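Local coordinates for protein eukaryotic translation initiation factor 2A (Schizosaccharomyces pombe, PDB 3WJ9) that probably directs methionyl-tRNAi codon-dependently to 40S ribosomal subunits in the early steps of protein synthesis from a few specific mRNAs, the part described here being its beta-propeller region, at residues S335-D340 and M345-T350; A353-Y358 and P375-D380. One frame throughout, in Å; residues are numbered along the deposited sequence.

Contact 1: S335-D340 and M345-T350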
ATOM      1  N   SER A 335      16.149   4.114  15.207  1.00 45.35           N
ATOM      2  CA  SER A 335      17.147   4.681  14.306  1.00 46.01           C
ATOM      3  C   SER A 335      16.834   4.351  12.851  1.00 45.59           C
ATOM      4  O   SER A 335      15.915   3.585  12.563  1.00 49.17           O
ATOM      5  CB  SER A 335      18.545   4.178  14.671  1.00 47.13           C
ATOM      6  OG  SER A 335      18.899   4.573  15.984  1.00 63.85           O
ATOM      7  N   ILE A 336      17.599   4.944  11.940  1.00 48.90           N
ATOM      8  CA  ILE A 336      17.441   4.693  10.509  1.00 38.71           C
ATOM      9  C   ILE A 336      18.802   4.615   9.818  1.00 33.13           C
ATOM     10  O   ILE A 336      19.656   5.482  10.014  1.00 54.06           O
ATOM     11  CB  ILE A 336      16.591   5.789   9.821  1.00 36.44           C
ATOM     12  CG1 ILE A 336      15.156   5.790  10.355  1.00 39.18           C
ATOM     13  CG2 ILE A 336      16.584   5.596   8.311  1.00 41.10           C
ATOM     14  CD1 ILE A 336      14.256   6.803   9.683  1.00 31.44           C
ATOM     15  N   ASP A 337      18.999   3.571   9.017  1.00 33.29           N
ATOM     16  CA  ASP A 337      20.214   3.425   8.223  1.00 40.24           C
ATOM     17  C   ASP A 337      19.870   3.394   6.737  1.00 44.32           C
ATOM     18  O   ASP A 337      18.822   2.878   6.350  1.00 41.91           O
ATOM     19  CB  ASP A 337      20.970   2.153   8.617  1.00 48.30           C
ATOM     20  CG  ASP A 337      21.509   2.209  10.031  1.00 59.98           C
ATOM     21  OD1 ASP A 337      21.619   3.325  10.578  1.00 65.49           O
ATOM     22  OD2 ASP A 337      21.828   1.140  10.593  1.00 59.60           O
ATOM     23  N   ILE A 338      20.747   3.951   5.906  1.00 40.76           N
ATOM     24  CA  ILE A 338      20.534   3.941   4.460  1.00 44.61           C
ATOM     25  C   ILE A 338      21.744   3.364   3.728  1.00 46.70           C
ATOM     26  O   ILE A 338      22.859   3.873   3.842  1.00 50.76           O
ATOM     27  CB  ILE A 338      20.228   5.352   3.917  1.00 46.29           C
ATOM     28  CG1 ILE A 338      18.905   5.863   4.491  1.00 45.65           C
ATOM     29  CG2 ILE A 338      20.169   5.337   2.400  1.00 44.01           C
ATOM     30  CD1 ILE A 338      18.489   7.214   3.959  1.00 56.42           C
ATOM     31  N   PHE A 339      21.505   2.293   2.975  1.00 48.68           N
ATOM     32  CA  PHE A 339      22.565   1.583   2.268  1.00 46.18           C
ATOM     33  C   PHE A 339      22.453   1.779   0.758  1.00 52.56           C
ATOM     34  O   PHE A 339      21.397   2.157   0.250  1.00 58.49           O
ATOM     35  CB  PHE A 339      22.530   0.095   2.620  1.00 49.93           C
ATOM     36  CG  PHE A 339      22.676  -0.183   4.091  1.00 52.39           C
ATOM     37  CD1 PHE A 339      21.575  -0.158   4.934  1.00 42.51           C
ATOM     38  CD2 PHE A 339      23.919  -0.462   4.632  1.00 55.31           C
ATOM     39  CE1 PHE A 339      21.714  -0.410   6.286  1.00 41.84           C
ATOM     40  CE2 PHE A 339      24.064  -0.713   5.981  1.00 53.49           C
ATOM     41  CZ  PHE A 339      22.961  -0.688   6.809  1.00 44.19           C
ATOM     42  N   ASP A 340      23.546   1.519   0.047  1.00 61.51           N
ATOM     43  CA  ASP A 340      23.620   1.793  -1.386  1.00 59.73           C
ATOM     44  C   ASP A 340      23.988   0.540  -2.174  1.00 69.62           C
ATOM     45  O   ASP A 340      25.120   0.069  -2.106  1.00 80.38           O
ATOM     46  CB  ASP A 340      24.641   2.906  -1.653  1.00 53.21           C
ATOM     47  CG  ASP A 340      24.551   3.471  -3.062  1.00 66.17           C
ATOM     48  OD1 ASP A 340      24.336   2.700  -4.019  1.00 72.16           O
ATOM     49  OD2 ASP A 340      24.706   4.701  -3.212  1.00 80.42           O
HETATM   50  N   MSE A 345      26.902  -1.820  -1.131  1.00 88.56           N
HETATM   51  CA  MSE A 345      26.178  -1.888   0.118  1.00 87.51           C
HETATM   52  C   MSE A 345      26.854  -1.043   1.163  1.00 78.34           C
HETATM   53  O   MSE A 345      26.862  -1.443   2.346  1.00 69.29           O
HETATM   54  CB  MSE A 345      26.046  -3.337   0.576  1.00 82.81           C
HETATM   55  CG  MSE A 345      24.658  -3.609   1.152  1.00101.73           C
HETATM   56 SE   MSE A 345      23.236  -2.999  -0.073  1.00172.49          SE
HETATM   57  CE  MSE A 345      21.699  -3.636   0.978  1.00 78.80           C
ATOM     58  N   LYS A 346      27.400   0.107   0.783  1.00 64.30           N
ATOM     59  CA  LYS A 346      27.940   1.044   1.769  1.00 75.41           C
ATOM     60  C   LYS A 346      26.799   1.718   2.500  1.00 69.46           C
ATOM     61  O   LYS A 346      25.729   1.936   1.931  1.00 67.35           O
ATOM     62  CB  LYS A 346      28.816   2.137   1.146  1.00 79.26           C
ATOM     63  CG  LYS A 346      29.960   1.714   0.253  1.00 88.83           C
ATOM     64  CD  LYS A 346      30.769   0.540   0.762  1.00 91.64           C
ATOM     65  CE  LYS A 346      31.979   0.332  -0.144  1.00 89.52           C
ATOM     66  NZ  LYS A 346      32.710  -0.927   0.144  1.00 85.97           N
ATOM     67  N   LYS A 347      27.034   2.054   3.761  1.00 71.19           N
ATOM     68  CA  LYS A 347      26.132   2.938   4.469  1.00 65.71           C
ATOM     69  C   LYS A 347      26.652   4.362   4.328  1.00 72.62           C
ATOM     70  O   LYS A 347      27.842   4.621   4.519  1.00 87.71           O
ATOM     71  CB  LYS A 347      26.010   2.541   5.937  1.00 53.01           C
ATOM     72  CG  LYS A 347      24.715   3.002   6.574  1.00 52.38           C
ATOM     73  CD  LYS A 347      24.459   2.302   7.896  1.00 57.41           C
ATOM     74  CE  LYS A 347      25.619   2.491   8.856  1.00 73.59           C
ATOM     75  NZ  LYS A 347      25.839   3.931   9.167  1.00 80.21           N
ATOM     76  N   ILE A 348      25.757   5.276   3.974  1.00 61.96           N
ATOM     77  CA  ILE A 348      26.123   6.670   3.766  1.00 60.37           C
ATOM     78  C   ILE A 348      25.505   7.550   4.838  1.00 54.50           C
ATOM     79  O   ILE A 348      25.890   8.707   5.008  1.00 65.17           O
ATOM     80  CB  ILE A 348      25.666   7.176   2.386  1.00 68.91           C
ATOM     81  CG1 ILE A 348      24.139   7.272   2.335  1.00 57.91           C
ATOM     82  CG2 ILE A 348      26.185   6.266   1.284  1.00 67.67           C
ATOM     83  CD1 ILE A 348      23.603   7.910   1.074  1.00 57.88           C
ATOM     84  N   THR A 349      24.538   6.996   5.560  1.00 47.89           N
ATOM     85  CA  THR A 349      23.753   7.784   6.495  1.00 48.48           C
ATOM     86  C   THR A 349      23.171   6.943   7.627  1.00 47.68           C
ATOM     87  O   THR A 349      22.628   5.861   7.402  1.00 57.91           O
ATOM     88  CB  THR A 349      22.599   8.507   5.763  1.00 55.68           C
ATOM     89  OG1 THR A 349      23.138   9.409   4.789  1.00 69.54           O
ATOM     90  CG2 THR A 349      21.743   9.291   6.741  1.00 55.18           C
ATOM     91  N   THR A 350      23.314   7.448   8.848  1.00 60.56           N
ATOM     92  CA  THR A 350      22.602   6.915   9.999  1.00 46.21           C
ATOM     93  C   THR A 350      21.915   8.063  10.724  1.00 51.95           C
ATOM     94  O   THR A 350      22.573   8.989  11.196  1.00 63.54           O
ATOM     95  CB  THR A 350      23.536   6.176  10.977  1.00 51.48           C
ATOM     96  OG1 THR A 350      24.042   4.986  10.360  1.00 66.45           O
ATOM     97  CG2 THR A 350      22.783   5.798  12.247  1.00 40.68           C
TER
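Asp337 turns its carboxylate beside its own backbone N (chi1 -66°), while Lys347 sends CG the other way, anti to N (chi1 -156°), and the two choices bring their side chains together on one face of a beta hairpin. Strands 335-340 and 346-352 are the last two strands of a four-stranded antiparallel propeller blade that largely coincides with the third annotated WD repeat, and the hairpin is a worked example of an edge strand paired through its backbone while side chains meet on the face. Phe339 shares that face with Asp337 and also opposes Lys347, whose methylenes lie across the ring: CG rests over one face, displaced toward the rim, at 4.1 Å from the ring centroid, and CD comes 3.5 Å from CZ. The same CD lies 3.6 Å from Asp337 CB, so the aliphatic part of the lysine spans both residues.

Beside it, Thr350 points the same way as Asp337 and donates from OG1 to OD1 over 2.9 Å, reaching the carboxylate from well above its plane (57°). The other oxygen, OD2, forms a salt bridge with Arg312. Replacing Asp337 by an alanine would probably leave both the Thr350 hydroxyl and the Arg312 charge without this mate. Met345, a selenomethionine, completes the packing near the turn, its CE approaching Phe339 CB, and both residues also touch Ile307 of strand 303-310 in the preceding blade.

On the opposite face Asp340 is salt-bridged to Arg322, while Thr349 OG1 hydrogen-bonds to the carbonyls of Ile388 and Thr389. Between these residues the backbone accommodates one extra residue, Ile348: Ile338 N donates to Thr349 O at 3.1 Å, and Ile348 N returns a bond to Ile338 O at 3.2 Å.

Contact 2: A353-Y358 and P375-D380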
ATOM      1  N   ALA A 353      15.111   8.398  14.463  1.00 52.24           N
ATOM      2  CA  ALA A 353      13.794   8.990  14.584  1.00 53.31           C
ATOM      3  C   ALA A 353      13.003   8.168  15.587  1.00 52.13           C
ATOM      4  O   ALA A 353      12.231   7.285  15.215  1.00 60.38           O
ATOM      5  CB  ALA A 353      13.092   9.041  13.241  1.00 57.06           C
ATOM      6  N   ALA A 354      13.243   8.440  16.865  1.00 48.24           N
ATOM      7  CA  ALA A 354      12.566   7.744  17.948  1.00 52.26           C
ATOM      8  C   ALA A 354      11.058   7.854  17.790  1.00 50.07           C
ATOM      9  O   ALA A 354      10.546   8.905  17.399  1.00 56.66           O
ATOM     10  CB  ALA A 354      13.002   8.304  19.290  1.00 66.84           C
ATOM     11  N   ASN A 355      10.365   6.753  18.069  1.00 59.48           N
ATOM     12  CA  ASN A 355       8.908   6.704  18.016  1.00 59.49           C
ATOM     13  C   ASN A 355       8.335   6.974  16.625  1.00 61.65           C
ATOM     14  O   ASN A 355       7.143   7.245  16.483  1.00 72.87           O
ATOM     15  CB  ASN A 355       8.317   7.698  19.019  1.00 57.77           C
ATOM     16  CG  ASN A 355       8.626   7.329  20.454  1.00 67.73           C
ATOM     17  OD1 ASN A 355       8.460   6.180  20.859  1.00 76.45           O
ATOM     18  ND2 ASN A 355       9.087   8.303  21.231  1.00 63.93           N
ATOM     19  N   CYS A 356       9.182   6.893  15.602  1.00 53.31           N
ATOM     20  CA  CYS A 356       8.732   7.095  14.229  1.00 48.60           C
ATOM     21  C   CYS A 356       7.758   5.995  13.824  1.00 47.29           C
ATOM     22  O   CYS A 356       8.049   4.807  13.966  1.00 51.58           O
ATOM     23  CB  CYS A 356       9.920   7.133  13.269  1.00 57.61           C
ATOM     24  SG  CYS A 356       9.484   7.253  11.525  1.00 61.04           S
ATOM     25  N   THR A 357       6.596   6.402  13.321  1.00 41.75           N
ATOM     26  CA  THR A 357       5.546   5.462  12.955  1.00 40.81           C
ATOM     27  C   THR A 357       5.334   5.434  11.447  1.00 47.66           C
ATOM     28  O   THR A 357       4.517   4.666  10.939  1.00 50.85           O
ATOM     29  CB  THR A 357       4.215   5.814  13.638  1.00 40.89           C
ATOM     30  OG1 THR A 357       3.668   6.998  13.043  1.00 45.41           O
ATOM     31  CG2 THR A 357       4.426   6.046  15.129  1.00 52.86           C
ATOM     32  N   TYR A 358       6.072   6.280  10.739  1.00 48.47           N
ATOM     33  CA  TYR A 358       5.949   6.373   9.289  1.00 29.86           C
ATOM     34  C   TYR A 358       7.205   6.974   8.663  1.00 35.51           C
ATOM     35  O   TYR A 358       7.714   7.990   9.136  1.00 37.07           O
ATOM     36  CB  TYR A 358       4.722   7.205   8.910  1.00 39.67           C
ATOM     37  CG  TYR A 358       4.559   7.381   7.422  1.00 52.84           C
ATOM     38  CD1 TYR A 358       3.878   6.438   6.666  1.00 49.28           C
ATOM     39  CD2 TYR A 358       5.090   8.486   6.772  1.00 41.94           C
ATOM     40  CE1 TYR A 358       3.729   6.592   5.306  1.00 45.27           C
ATOM     41  CE2 TYR A 358       4.949   8.645   5.414  1.00 38.82           C
ATOM     42  CZ  TYR A 358       4.267   7.698   4.686  1.00 38.72           C
ATOM     43  OH  TYR A 358       4.123   7.860   3.331  1.00 62.98           O
ATOM     44  N   PRO A 375      -3.294   7.660  16.359  1.00 69.56           N
ATOM     45  CA  PRO A 375      -3.243   7.149  17.731  1.00 66.61           C
ATOM     46  C   PRO A 375      -2.192   6.065  17.972  1.00 66.04           C
ATOM     47  O   PRO A 375      -2.206   5.453  19.038  1.00 66.69           O
ATOM     48  CB  PRO A 375      -4.648   6.580  17.929  1.00 88.13           C
ATOM     49  CG  PRO A 375      -5.023   6.090  16.582  1.00110.35           C
ATOM     50  CD  PRO A 375      -4.380   7.026  15.587  1.00 83.68           C
ATOM     51  N   ARG A 376      -1.295   5.832  17.017  1.00 55.29           N
ATOM     52  CA  ARG A 376      -0.198   4.894  17.246  1.00 58.45           C
ATOM     53  C   ARG A 376       0.729   5.463  18.320  1.00 60.20           C
ATOM     54  O   ARG A 376       1.481   4.729  18.961  1.00 69.02           O
ATOM     55  CB  ARG A 376       0.571   4.608  15.952  1.00 66.00           C
ATOM     56  CG  ARG A 376       1.578   3.473  16.078  1.00 81.61           C
ATOM     57  CD  ARG A 376       2.186   3.093  14.739  1.00 73.93           C
ATOM     58  NE  ARG A 376       3.282   2.142  14.899  1.00 53.49           N
ATOM     59  CZ  ARG A 376       4.033   1.687  13.901  1.00 63.03           C
ATOM     60  NH1 ARG A 376       3.813   2.096  12.659  1.00 57.65           N
ATOM     61  NH2 ARG A 376       5.007   0.823  14.146  1.00 65.67           N
ATOM     62  N   LEU A 377       0.659   6.778  18.512  1.00 64.02           N
ATOM     63  CA  LEU A 377       1.351   7.439  19.613  1.00 59.60           C
ATOM     64  C   LEU A 377       0.684   8.767  19.964  1.00 56.30           C
ATOM     65  O   LEU A 377       0.473   9.613  19.099  1.00 61.75           O
ATOM     66  CB  LEU A 377       2.820   7.671  19.271  1.00 62.07           C
ATOM     67  CG  LEU A 377       3.708   7.702  20.514  1.00 76.26           C
ATOM     68  CD1 LEU A 377       3.753   6.322  21.154  1.00 81.03           C
ATOM     69  CD2 LEU A 377       5.098   8.196  20.189  1.00 57.73           C
ATOM     70  N   ARG A 378       0.364   8.950  21.242  1.00 53.30           N
ATOM     71  CA  ARG A 378      -0.361  10.138  21.682  1.00 65.39           C
ATOM     72  C   ARG A 378       0.567  11.220  22.228  1.00 61.88           C
ATOM     73  O   ARG A 378       0.110  12.195  22.827  1.00 64.36           O
ATOM     74  CB  ARG A 378      -1.406   9.763  22.738  1.00 63.55           C
ATOM     75  CG  ARG A 378      -2.243   8.548  22.369  1.00 81.41           C
ATOM     76  CD  ARG A 378      -3.614   8.598  23.018  1.00 92.69           C
ATOM     77  NE  ARG A 378      -4.420   9.686  22.471  1.00 69.77           N
ATOM     78  CZ  ARG A 378      -5.133   9.598  21.352  1.00 74.21           C
ATOM     79  NH1 ARG A 378      -5.145   8.469  20.657  1.00 78.19           N
ATOM     80  NH2 ARG A 378      -5.832  10.640  20.926  1.00 73.37           N
ATOM     81  N   VAL A 379       1.869  11.047  22.019  1.00 57.06           N
ATOM     82  CA  VAL A 379       2.855  12.028  22.460  1.00 51.43           C
ATOM     83  C   VAL A 379       3.935  12.254  21.400  1.00 50.89           C
ATOM     84  O   VAL A 379       4.278  11.341  20.649  1.00 60.30           O
ATOM     85  CB  VAL A 379       3.525  11.599  23.788  1.00 68.57           C
ATOM     86  CG1 VAL A 379       2.558  11.757  24.958  1.00 68.71           C
ATOM     87  CG2 VAL A 379       4.034  10.167  23.698  1.00 71.10           C
ATOM     88  N   ASP A 380       4.441  13.486  21.339  1.00 53.37           N
ATOM     89  CA  ASP A 380       5.571  13.858  20.481  1.00 54.56           C
ATOM     90  C   ASP A 380       5.300  13.722  18.980  1.00 52.99           C
ATOM     91  O   ASP A 380       6.187  13.339  18.220  1.00 58.95           O
ATOM     92  CB  ASP A 380       6.805  13.025  20.846  1.00 65.01           C
ATOM     93  CG  ASP A 380       7.266  13.258  22.269  1.00 81.30           C
ATOM     94  OD1 ASP A 380       6.462  13.772  23.076  1.00 91.09           O
ATOM     95  OD2 ASP A 380       8.426  12.921  22.586  1.00 68.90           O
TER
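Thr357 and Arg376 run alongside each other, pointing opposite ways, and about half of the buried surface is theirs. The arginine is extended from CG to NE, which carries its aliphatic part along the threonine: CD reaches 3.6 Å from Thr357 CB and 3.7 Å from Thr357 CG2. Farther out, one face of the guanidinium lies against Thr357 CA. Its NH1 stands 3.2 Å from Thr357 O, but the angle is too poor for a hydrogen bond, so the pairing is one of packing. The threonine hydroxyl is engaged instead with Thr373 OG1.

In this WD-repeat propeller the two loops belong to the fourth annotated repeat, one leading into strand 358-361, the first of its blade, and the other joining strands 367-372 and 382-387. The first loop makes a type II beta turn from Ala353 to Cys356, closed by Cys356 N to Ala353 O, and then a classic beta bulge in which Thr357 and Tyr358 both face Ala371.

Leu377 meets the turn itself. Its side chain stands roughly perpendicular to that of Asn355, with the single methyl CD2 placed 3.5 Å from Asn355 CB and 3.6 Å from Asn355 CG; Leu377 also packs on Val372 of strand 367-372.

The two contacts follow one another along the chain and sit in neighbouring propeller blades, with their centres about 22 Å apart. Strand 346-352, the outermost strand of the blade in contact 1, runs directly into segment 353-358 of contact 2, so the blade-to-blade passage lies between them. A backbone hydrogen bond between Ala353 and Gly334, the residue just before segment 335-340, holds this passage beside the start of the hairpin; apart from adjoining in sequence, the contacts do not touch. Contact 1 relies on strand pairing, a hydroxyl-carboxylate bond and a lysine chain over a ring, contact 2 on van der Waals packing between surface loops. Their centres lie about 24 and 20 Å from the centre of the chain.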